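Local coordinates for protein 3-phytase (Klebsiella pneumoniae, PDB 2WNH) that probably removes phosphate groups from phytate (inositol hexakisphosphate), as a member of the histidine acid phosphatase family, at residues G26-T31 against M210-R215; V93-L98 against A103-L108; K172-Q177 against G230-A235; L222-L227 against D347-Q352. The protein carries 3 engineered substitutions. One frame throughout, in Å; residues are numbered along the deposited sequence. Where two conformers were deposited one is given.

Contact 1: G26-T31 against M210-R215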
# COMPACT_ATOMS: atom_id res chain seq x y z
N GLY B 26 -18.65 -15.86 -14.43
CA GLY B 26 -17.66 -15.36 -15.38
C GLY B 26 -17.42 -16.33 -16.53
O GLY B 26 -18.14 -17.32 -16.70
N ILE B 27 -16.40 -16.01 -17.33
CA ILE B 27 -16.08 -16.80 -18.53
C ILE B 27 -15.83 -18.28 -18.23
O ILE B 27 -15.12 -18.64 -17.30
CB ILE B 27 -14.86 -16.18 -19.27
CG1 ILE B 27 -15.16 -14.72 -19.63
CG2 ILE B 27 -14.44 -17.04 -20.49
CD1 ILE B 27 -13.90 -13.90 -19.86
N ARG B 28 -16.46 -19.16 -19.03
CA ARG B 28 -16.25 -20.62 -18.97
C ARG B 28 -16.01 -21.12 -20.40
O ARG B 28 -16.44 -20.46 -21.36
CB ARG B 28 -17.50 -21.33 -18.43
CG ARG B 28 -18.79 -20.91 -19.13
CD ARG B 28 -19.87 -21.98 -18.96
NE ARG B 28 -21.08 -21.62 -19.69
CZ ARG B 28 -21.22 -21.71 -21.01
NH1 ARG B 28 -20.24 -22.19 -21.78
NH2 ARG B 28 -22.37 -21.32 -21.57
N PRO B 29 -15.36 -22.30 -20.53
CA PRO B 29 -15.35 -22.97 -21.85
C PRO B 29 -16.76 -23.49 -22.09
O PRO B 29 -17.61 -23.41 -21.19
CB PRO B 29 -14.39 -24.15 -21.63
CG PRO B 29 -13.63 -23.81 -20.33
CD PRO B 29 -14.66 -23.09 -19.51
N PRO B 30 -17.02 -24.07 -23.28
CA PRO B 30 -18.33 -24.69 -23.48
C PRO B 30 -18.60 -25.71 -22.37
O PRO B 30 -17.68 -26.30 -21.82
CB PRO B 30 -18.17 -25.43 -24.83
CG PRO B 30 -16.70 -25.51 -25.07
CD PRO B 30 -16.15 -24.24 -24.45
N THR B 31 -19.86 -25.96 -22.04
CA THR B 31 -20.16 -27.08 -21.16
C THR B 31 -19.94 -28.39 -21.93
O THR B 31 -19.84 -28.37 -23.15
CB THR B 31 -21.59 -27.05 -20.68
OG1 THR B 31 -22.44 -27.25 -21.80
CG2 THR B 31 -21.94 -25.69 -20.04
N MET B 210 -23.08 -22.24 -30.43
CA MET B 210 -21.85 -21.90 -31.15
C MET B 210 -21.45 -20.44 -30.94
O MET B 210 -20.29 -20.15 -30.65
CB MET B 210 -21.99 -22.21 -32.65
CG MET B 210 -22.00 -23.69 -32.96
SD MET B 210 -22.22 -23.93 -34.75
CE MET B 210 -23.97 -24.13 -34.82
N VAL B 211 -22.41 -19.53 -31.10
CA VAL B 211 -22.19 -18.09 -30.91
C VAL B 211 -21.74 -17.76 -29.48
O VAL B 211 -20.80 -16.99 -29.30
CB VAL B 211 -23.43 -17.28 -31.32
CG1 VAL B 211 -23.33 -15.81 -30.87
CG2 VAL B 211 -23.62 -17.38 -32.84
N GLU B 212 -22.39 -18.34 -28.48
CA GLU B 212 -21.92 -18.17 -27.08
C GLU B 212 -20.47 -18.63 -26.90
O GLU B 212 -19.67 -17.93 -26.28
CB GLU B 212 -22.84 -18.91 -26.11
CG GLU B 212 -22.50 -18.66 -24.61
CD GLU B 212 -22.75 -17.22 -24.14
OE1 GLU B 212 -23.67 -16.54 -24.64
OE2 GLU B 212 -22.02 -16.77 -23.22
N THR B 213 -20.15 -19.80 -27.45
CA THR B 213 -18.77 -20.33 -27.36
C THR B 213 -17.75 -19.38 -28.00
O THR B 213 -16.66 -19.15 -27.44
CB THR B 213 -18.68 -21.74 -27.99
OG1 THR B 213 -19.63 -22.62 -27.35
CG2 THR B 213 -17.26 -22.32 -27.84
N LEU B 214 -18.09 -18.84 -29.17
CA LEU B 214 -17.20 -17.87 -29.83
C LEU B 214 -17.08 -16.59 -29.01
O LEU B 214 -15.98 -16.07 -28.84
CB LEU B 214 -17.68 -17.59 -31.27
CG LEU B 214 -17.67 -18.83 -32.18
CD1 LEU B 214 -18.32 -18.47 -33.49
CD2 LEU B 214 -16.26 -19.37 -32.43
N ARG B 215 -18.22 -16.09 -28.51
CA ARG B 215 -18.21 -14.89 -27.67
C ARG B 215 -17.35 -15.09 -26.42
O ARG B 215 -16.58 -14.21 -26.03
CB ARG B 215 -19.63 -14.51 -27.25
CG ARG B 215 -19.68 -13.32 -26.25
CD ARG B 215 -19.73 -13.82 -24.79
NE ARG B 215 -21.11 -14.18 -24.44
CZ ARG B 215 -22.07 -13.28 -24.25
NH1 ARG B 215 -21.81 -11.99 -24.34
NH2 ARG B 215 -23.31 -13.68 -23.98
O HOH W 1 -20.44 -22.02 -24.67

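Contact 2: V93-L98 against A103-L108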
# COMPACT_ATOMS: atom_id res chain seq x y z
N VAL B 93 -23.41 -13.45 0.52
CA VAL B 93 -23.23 -13.97 -0.84
C VAL B 93 -23.80 -15.37 -0.96
O VAL B 93 -23.39 -16.29 -0.23
CB VAL B 93 -21.73 -13.98 -1.25
CG1 VAL B 93 -21.59 -14.45 -2.70
CG2 VAL B 93 -21.11 -12.57 -1.08
N ARG B 94 -24.75 -15.53 -1.88
CA ARG B 94 -25.36 -16.83 -2.15
C ARG B 94 -25.15 -17.20 -3.63
O ARG B 94 -25.63 -16.51 -4.53
CB ARG B 94 -26.86 -16.79 -1.80
CG ARG B 94 -27.56 -18.13 -2.07
CD ARG B 94 -28.84 -18.25 -1.28
NE ARG B 94 -29.68 -19.37 -1.74
CZ ARG B 94 -30.76 -19.76 -1.10
NH1 ARG B 94 -31.08 -19.16 0.06
NH2 ARG B 94 -31.52 -20.74 -1.58
N ALA B 95 -24.37 -18.25 -3.85
CA ALA B 95 -24.02 -18.73 -5.19
C ALA B 95 -24.75 -20.02 -5.51
O ALA B 95 -24.88 -20.90 -4.65
CB ALA B 95 -22.52 -18.94 -5.31
N SER B 96 -25.15 -20.16 -6.77
CA SER B 96 -25.56 -21.45 -7.31
C SER B 96 -24.43 -22.49 -7.05
O SER B 96 -23.23 -22.12 -7.10
CB SER B 96 -25.85 -21.29 -8.81
OG SER B 96 -25.86 -22.55 -9.43
N PRO B 97 -24.79 -23.76 -6.72
CA PRO B 97 -23.74 -24.68 -6.25
C PRO B 97 -22.74 -25.18 -7.30
O PRO B 97 -21.78 -25.87 -6.92
CB PRO B 97 -24.54 -25.86 -5.63
CG PRO B 97 -25.85 -25.83 -6.32
CD PRO B 97 -26.14 -24.36 -6.64
N LEU B 98 -22.92 -24.82 -8.57
CA LEU B 98 -21.96 -25.23 -9.61
C LEU B 98 -20.61 -24.57 -9.32
O LEU B 98 -20.55 -23.48 -8.71
CB LEU B 98 -22.44 -24.85 -11.02
CG LEU B 98 -23.49 -25.76 -11.67
CD1 LEU B 98 -24.84 -25.49 -11.07
CD2 LEU B 98 -23.55 -25.54 -13.17
N ALA B 103 -17.05 -20.09 -7.87
CA ALA B 103 -15.76 -19.44 -8.07
C ALA B 103 -15.97 -17.96 -8.47
O ALA B 103 -15.20 -17.09 -8.06
CB ALA B 103 -14.94 -20.17 -9.12
N THR B 104 -17.01 -17.68 -9.23
CA THR B 104 -17.35 -16.30 -9.60
C THR B 104 -17.70 -15.46 -8.35
O THR B 104 -17.24 -14.30 -8.18
CB THR B 104 -18.51 -16.25 -10.61
OG1 THR B 104 -18.08 -16.85 -11.84
CG2 THR B 104 -18.97 -14.82 -10.86
N ALA B 105 -18.51 -16.05 -7.47
CA ALA B 105 -18.85 -15.40 -6.20
C ALA B 105 -17.58 -15.11 -5.39
O ALA B 105 -17.45 -14.02 -4.84
CB ALA B 105 -19.81 -16.28 -5.42
N GLN B 106 -16.68 -16.09 -5.27
CA GLN B 106 -15.38 -15.85 -4.62
C GLN B 106 -14.61 -14.69 -5.28
O GLN B 106 -14.12 -13.80 -4.57
CB GLN B 106 -14.52 -17.12 -4.63
CG GLN B 106 -15.09 -18.24 -3.75
CD GLN B 106 -14.25 -19.49 -3.84
OE1 GLN B 106 -14.02 -20.19 -2.84
NE2 GLN B 106 -13.77 -19.76 -5.03
N ALA B 107 -14.56 -14.67 -6.61
CA ALA B 107 -13.86 -13.60 -7.34
C ALA B 107 -14.42 -12.22 -7.03
O ALA B 107 -13.64 -11.26 -6.88
CB ALA B 107 -13.86 -13.87 -8.86
N LEU B 108 -15.75 -12.09 -6.93
CA LEU B 108 -16.34 -10.78 -6.69
C LEU B 108 -15.94 -10.23 -5.33
O LEU B 108 -15.59 -9.05 -5.26
CB LEU B 108 -17.88 -10.84 -6.74
CG LEU B 108 -18.40 -10.89 -8.19
CD1 LEU B 108 -19.89 -11.28 -8.28
CD2 LEU B 108 -18.20 -9.55 -8.92

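Contact 3: K172-Q177 against G230-A235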
# COMPACT_ATOMS: atom_id res chain seq x y z
N LYS B 172 -21.50 -19.51 -40.55
CA LYS B 172 -21.01 -20.58 -41.42
C LYS B 172 -19.57 -20.32 -41.85
O LYS B 172 -18.72 -21.22 -41.77
CB LYS B 172 -21.91 -20.75 -42.65
CG LYS B 172 -21.73 -22.09 -43.35
CD LYS B 172 -22.67 -22.23 -44.53
CE LYS B 172 -22.65 -23.65 -45.10
NZ LYS B 172 -23.88 -23.94 -45.91
N GLN B 173 -19.30 -19.10 -42.30
CA GLN B 173 -17.95 -18.68 -42.71
C GLN B 173 -16.90 -18.89 -41.61
O GLN B 173 -15.75 -19.24 -41.91
CB GLN B 173 -17.95 -17.20 -43.09
CG GLN B 173 -18.59 -16.90 -44.42
CD GLN B 173 -18.80 -15.40 -44.65
OE1 GLN B 173 -19.59 -15.00 -45.50
NE2 GLN B 173 -18.10 -14.57 -43.88
N ALA B 174 -17.30 -18.68 -40.36
CA ALA B 174 -16.37 -18.77 -39.24
C ALA B 174 -16.09 -20.21 -38.83
O ALA B 174 -14.96 -20.53 -38.45
CB ALA B 174 -16.91 -17.96 -38.03
N VAL B 175 -17.10 -21.07 -38.91
CA VAL B 175 -17.04 -22.40 -38.26
C VAL B 175 -17.02 -23.63 -39.18
O VAL B 175 -16.65 -24.73 -38.74
CB VAL B 175 -18.13 -22.58 -37.16
CG1 VAL B 175 -18.14 -21.38 -36.19
CG2 VAL B 175 -19.52 -22.79 -37.77
N CYS B 176 -17.41 -23.47 -40.44
CA CYS B 176 -17.48 -24.61 -41.35
C CYS B 176 -16.21 -24.78 -42.15
O CYS B 176 -15.64 -23.79 -42.62
CB CYS B 176 -18.70 -24.50 -42.27
SG CYS B 176 -20.26 -24.56 -41.35
N GLN B 177 -15.75 -26.02 -42.28
CA GLN B 177 -14.58 -26.34 -43.10
C GLN B 177 -14.93 -26.27 -44.57
O GLN B 177 -16.00 -26.76 -44.99
CB GLN B 177 -14.06 -27.73 -42.79
CG GLN B 177 -13.50 -27.90 -41.40
CD GLN B 177 -12.85 -29.24 -41.21
OE1 GLN B 177 -11.70 -29.45 -41.59
NE2 GLN B 177 -13.58 -30.17 -40.59
N GLY B 230 -8.80 -18.98 -36.83
CA GLY B 230 -8.26 -17.77 -37.43
C GLY B 230 -9.24 -16.92 -38.23
O GLY B 230 -8.86 -15.88 -38.73
N LYS B 231 -10.50 -17.31 -38.30
CA LYS B 231 -11.47 -16.61 -39.14
C LYS B 231 -12.07 -15.34 -38.50
O LYS B 231 -12.66 -14.50 -39.20
CB LYS B 231 -12.60 -17.57 -39.58
CG LYS B 231 -12.14 -18.84 -40.32
CD LYS B 231 -11.56 -18.53 -41.68
CE LYS B 231 -11.50 -19.78 -42.56
NZ LYS B 231 -10.65 -19.53 -43.77
N ILE B 232 -11.95 -15.22 -37.18
CA ILE B 232 -12.46 -14.05 -36.46
C ILE B 232 -11.30 -13.31 -35.81
O ILE B 232 -10.58 -13.88 -35.00
CB ILE B 232 -13.54 -14.42 -35.40
CG1 ILE B 232 -14.80 -14.95 -36.11
CG2 ILE B 232 -13.86 -13.19 -34.52
CD1 ILE B 232 -15.88 -15.49 -35.18
N ALA B 233 -11.15 -12.04 -36.16
CA ALA B 233 -10.00 -11.27 -35.71
C ALA B 233 -10.34 -9.93 -35.04
O ALA B 233 -9.46 -9.26 -34.51
CB ALA B 233 -9.05 -11.07 -36.86
N GLN B 234 -11.60 -9.52 -35.10
CA GLN B 234 -12.02 -8.30 -34.41
C GLN B 234 -13.36 -8.47 -33.69
O GLN B 234 -14.14 -9.35 -34.05
CB GLN B 234 -12.08 -7.10 -35.36
CG GLN B 234 -12.73 -7.37 -36.70
CD GLN B 234 -12.61 -6.19 -37.65
OE1 GLN B 234 -12.01 -6.31 -38.73
NE2 GLN B 234 -13.17 -5.05 -37.27
N ALA B 235 -13.58 -7.63 -32.68
CA ALA B 235 -14.78 -7.70 -31.84
C ALA B 235 -16.07 -7.56 -32.64
O ALA B 235 -17.08 -8.19 -32.32
CB ALA B 235 -14.72 -6.65 -30.71

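Contact 4: L222-L227 against D347-Q352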
# COMPACT_ATOMS: atom_id res chain seq x y z
N LEU B 222 -8.49 -16.12 -25.93
CA LEU B 222 -7.91 -17.25 -26.69
C LEU B 222 -7.15 -16.71 -27.90
O LEU B 222 -7.57 -15.72 -28.50
CB LEU B 222 -9.02 -18.18 -27.23
CG LEU B 222 -9.75 -19.13 -26.29
CD1 LEU B 222 -10.71 -20.01 -27.09
CD2 LEU B 222 -8.83 -20.03 -25.45
N PRO B 223 -6.04 -17.36 -28.25
CA PRO B 223 -5.38 -17.07 -29.53
C PRO B 223 -6.39 -17.17 -30.66
O PRO B 223 -7.27 -18.03 -30.59
CB PRO B 223 -4.36 -18.20 -29.65
CG PRO B 223 -4.02 -18.55 -28.23
CD PRO B 223 -5.32 -18.39 -27.47
N LEU B 224 -6.27 -16.31 -31.67
CA LEU B 224 -7.23 -16.29 -32.79
C LEU B 224 -7.28 -17.63 -33.53
O LEU B 224 -8.34 -18.04 -34.01
CB LEU B 224 -6.90 -15.18 -33.77
CG LEU B 224 -6.96 -13.74 -33.23
CD1 LEU B 224 -6.64 -12.76 -34.35
CD2 LEU B 224 -8.31 -13.39 -32.57
N SER B 225 -6.14 -18.31 -33.58
CA SER B 225 -6.06 -19.64 -34.21
C SER B 225 -6.90 -20.69 -33.49
O SER B 225 -7.21 -21.73 -34.07
CB SER B 225 -4.60 -20.11 -34.28
OG SER B 225 -4.10 -20.41 -32.98
N GLN B 226 -7.28 -20.40 -32.25
CA GLN B 226 -7.97 -21.34 -31.39
C GLN B 226 -9.41 -20.91 -31.12
O GLN B 226 -10.15 -21.62 -30.44
CB GLN B 226 -7.23 -21.49 -30.07
CG GLN B 226 -5.90 -22.21 -30.15
CD GLN B 226 -5.17 -22.23 -28.82
OE1 GLN B 226 -5.81 -22.24 -27.75
NE2 GLN B 226 -3.85 -22.23 -28.86
N LEU B 227 -9.77 -19.74 -31.62
CA LEU B 227 -11.11 -19.21 -31.42
C LEU B 227 -12.02 -19.76 -32.52
O LEU B 227 -12.91 -20.58 -32.25
CB LEU B 227 -11.11 -17.67 -31.38
CG LEU B 227 -12.48 -16.97 -31.43
CD1 LEU B 227 -13.34 -17.42 -30.25
CD2 LEU B 227 -12.34 -15.47 -31.48
N ASP B 347 -12.88 -5.03 -23.72
CA ASP B 347 -12.50 -4.80 -22.31
C ASP B 347 -12.32 -6.13 -21.57
O ASP B 347 -11.38 -6.28 -20.77
CB ASP B 347 -13.51 -3.87 -21.62
CG ASP B 347 -13.24 -2.38 -21.93
OD1 ASP B 347 -12.25 -2.04 -22.62
OD2 ASP B 347 -14.01 -1.54 -21.46
N LEU B 348 -13.20 -7.10 -21.85
CA LEU B 348 -13.08 -8.44 -21.25
C LEU B 348 -11.83 -9.13 -21.79
O LEU B 348 -11.05 -9.66 -21.02
CB LEU B 348 -14.31 -9.29 -21.57
CG LEU B 348 -15.55 -8.87 -20.79
CD1 LEU B 348 -16.79 -9.53 -21.41
CD2 LEU B 348 -15.46 -9.19 -19.29
N ARG B 349 -11.64 -9.09 -23.11
CA ARG B 349 -10.49 -9.72 -23.73
C ARG B 349 -9.18 -9.16 -23.17
O ARG B 349 -8.22 -9.91 -22.94
CB ARG B 349 -10.53 -9.54 -25.26
CG ARG B 349 -9.44 -10.33 -25.99
CD ARG B 349 -9.67 -10.33 -27.49
NE ARG B 349 -8.60 -11.03 -28.21
CZ ARG B 349 -8.55 -12.35 -28.44
NH1 ARG B 349 -9.53 -13.15 -28.02
NH2 ARG B 349 -7.52 -12.86 -29.12
N ARG B 350 -9.15 -7.85 -22.92
CA ARG B 350 -7.93 -7.15 -22.46
C ARG B 350 -7.76 -7.12 -20.93
O ARG B 350 -6.76 -6.58 -20.43
CB ARG B 350 -7.92 -5.71 -23.01
CG ARG B 350 -7.85 -5.62 -24.56
CD ARG B 350 -8.07 -4.19 -25.02
NE ARG B 350 -7.10 -3.31 -24.34
CZ ARG B 350 -5.87 -3.05 -24.79
NH1 ARG B 350 -5.44 -3.57 -25.93
NH2 ARG B 350 -5.07 -2.26 -24.09
N LEU B 351 -8.70 -7.71 -20.20
CA LEU B 351 -8.73 -7.59 -18.73
C LEU B 351 -8.59 -6.13 -18.29
O LEU B 351 -7.85 -5.81 -17.33
CB LEU B 351 -7.68 -8.49 -18.07
CG LEU B 351 -7.91 -10.00 -18.22
CD1 LEU B 351 -6.78 -10.78 -17.59
CD2 LEU B 351 -9.27 -10.40 -17.59
N GLN B 352 -9.32 -5.26 -18.98
CA GLN B 352 -9.35 -3.83 -18.64
C GLN B 352 -10.11 -3.62 -17.34
O GLN B 352 -11.22 -4.11 -17.19
CB GLN B 352 -10.03 -3.04 -19.77
CG GLN B 352 -10.29 -1.56 -19.45
CD GLN B 352 -9.00 -0.79 -19.32
OE1 GLN B 352 -8.17 -0.80 -20.23
NE2 GLN B 352 -8.79 -0.15 -18.16

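Contact 1: G26-T31 against M210-R215
R28 and P30 of the 26-31 loop rest against two consecutive residues of helix 204-219, E212 and T213, through two van der Waals contacts and one water. The apolar share is small. P30 CD lies 4.1 Å from T213 CG2, and the proline ring runs at about a right angle to the threonine side chain. In the second contact, R28 NH2 meets a methylene instead of the carboxylate, 4.0 Å from E212 CG. E212 is bent at chi2 (67°), which turns its carboxylate away from R28 and toward R215.

The polar link runs through water 1. R28 NH1 donates to it over 2.9 Å, in the plane of the guanidinium, and the water in turn donates to T213 OG1, also at 2.9 Å. The same R28 NH1 reaches back to P29 O at 3.0 Å, above that carbonyl's plane, so two partners fix the rotation of the group. T213 OG1 further bonds N209 O, one helical turn earlier.

No salt bridge joins the two segments; E212 pairs with R215 on its own helix and with R24 just before the loop. R215 takes E212 side-on, with NH2 on OE1 at 3.0 Å and NE on OE2, and R24 bridges to OE2.

R24 to P30 spell the RHG-x-R-x-P signature of histidine acid phosphatases, and the helix thus backs the signature loop. R28 NH2 stays 4.9 Å from E212 OE2, and the carboxylate is spent on R24 and R215: R28 is oriented by water and a carbonyl oxygen, with no direct charge pairing to E212.

Contact 2: V93-L98 against A103-L108
A95, the last residue of strand 91-95, and A105 on helix 99-112 bring their backbones closest, CA to CA 6.2 Å, and no hydrogen bond joins the two segments. Such a short spacing is possible because the side chain on each of these two residues is a single methyl. The A95 CB to A105 CB distance is 3.8 Å. V93 completes the contact from two residues earlier on the strand, with its CG1 3.7 Å from A105 CB. Its first torsion decides which branch touches: CG1 is trans to the backbone N (chi1 -177°) and leans on the alanine, whereas CG2 stays 5.9 Å from A105 CB. Seen from A105 CB, V93 CG1 and A95 CB subtend about 89°, and they are 5.3 Å from each other, so the helix methyl sits over the gap between two strand residues that face the same way.

The chain passes from strand to helix through S96 and P97, with L98 at the N-cap position: a beta-alpha unit of the central sheet, where strand 91-95 runs parallel to strand 284-289. That neighbouring strand adds V288 to the wall that A105 meets. R94, between the two touching strand residues, points to the other side of the sheet and forms a salt bridge with D128.

On its other sides, A107 and L108 of the helix pack on helix 58-77, and Q106 OE1 hydrogen-bonds T50 OG1 of the second subunit, against which A103 also packs. S96 OG, at the strand's end, bonds H290 NE2.

Contact 3: K172-Q177 against G230-A235
A174, in the last turn of helix 165-175, is met by two neighbours in the loop, K231 and I232, and no hydrogen bond crosses. I232 approaches with the tip of its longer branch, CD1 3.9 Å from A174 CB; CG1 follows at 4.1 Å from the same methyl. K231 uses its aliphatic root instead. Its CG passes 3.8 Å from A174 O and 4.0 Å from Q173 O, two carbonyl oxygens at the end of the helix.

The lysine's bend at chi2 (-68°) carries the remainder of the chain away from that helix end: NZ stays 6.9 Å from A174 O, and the ammonium therefore makes no direct bond to it. The contact is partly buried, with A174 and I232 buried and K231 and Q173 exposed.

In the next shell, Q237 holds the loop in shape, its NE2 on K231 O and its OE1 taking A233 N and Q234 N. On the helix side, C176 N closes on K172 O at 2.9 Å, and C176, the first residue to leave helical geometry, is tied by a disulfide to C182. V175 O receives R44 NH2.

Further out, I232 packs on helix 235-239 through Q237 and I238, and V175 touches L214 of helix 204-219, so the end of helix 165-175 is lodged between the 230-235 loop and helix 204-219.

Contact 4: L222-L227 against D347-Q352
L222 O is gripped by both terminal nitrogens of R349. The stronger bond is from R349 NH2, 2.9 Å to L222 O with an N-H...O angle of 146°; R349 NH1 adds a weak one at 3.3 Å to the same oxygen. The carbonyl oxygen lies at the edge of the guanidinium, near its plane, while the NH2 donor is tilted 27° from the carbonyl plane. One further touch belongs to L224, whose CD2 comes to 3.6 Å from R349 NH2, the leucine crossing the arginine at about a right angle.

R349 spans the distance because its chain is stretched out from CG to NE, starting with CG trans to the backbone N (chi1 -173°). The backbones stay well apart, 8.5 Å between L222 CA and R349 CA, and the contact is thus a single long arm laid onto a carbonyl.

That arm leaves the final turn of helix 345-349, which ends in a Schellman motif: L351 has positive phi, Q352 N returns to D347 O at 2.9 Å and L351 N to L348 O at 3.2 Å. The motif stops the helix just beyond R349, and L351 then packs on helix 58-77.

The guanidinium is engaged beyond L222 as well. R349 NH1 also donates to W218 O, and the group makes a cation-pi contact with W218, near the end of helix 204-219. R349 NE bonds G115 O of the second subunit, so all three nitrogens have an acceptor. P223 packs on A119 of that same subunit.

Overall arrangement
From the N terminus, the 26-31 loop opens contact 1, which closes only at 210-215. Within that span lies contact 2, a local strand-to-helix closure; the two touch where G26 N reaches T104 OG1 (2.8 Å, a probable hydrogen bond). Segment 172-177 then opens contact 3, which closes at 230-235, after contact 1, so these two cross. Contact 4 opens at 222-227, before contact 3 has closed, and ends at 347-352: it crosses contact 3 and follows contact 1 in series. Contacts 1, 3 and 4 gather around helix 204-219 and the loop after it, whereas contact 2 lies on the central sheet, its centre about 33 Å from that of contact 3.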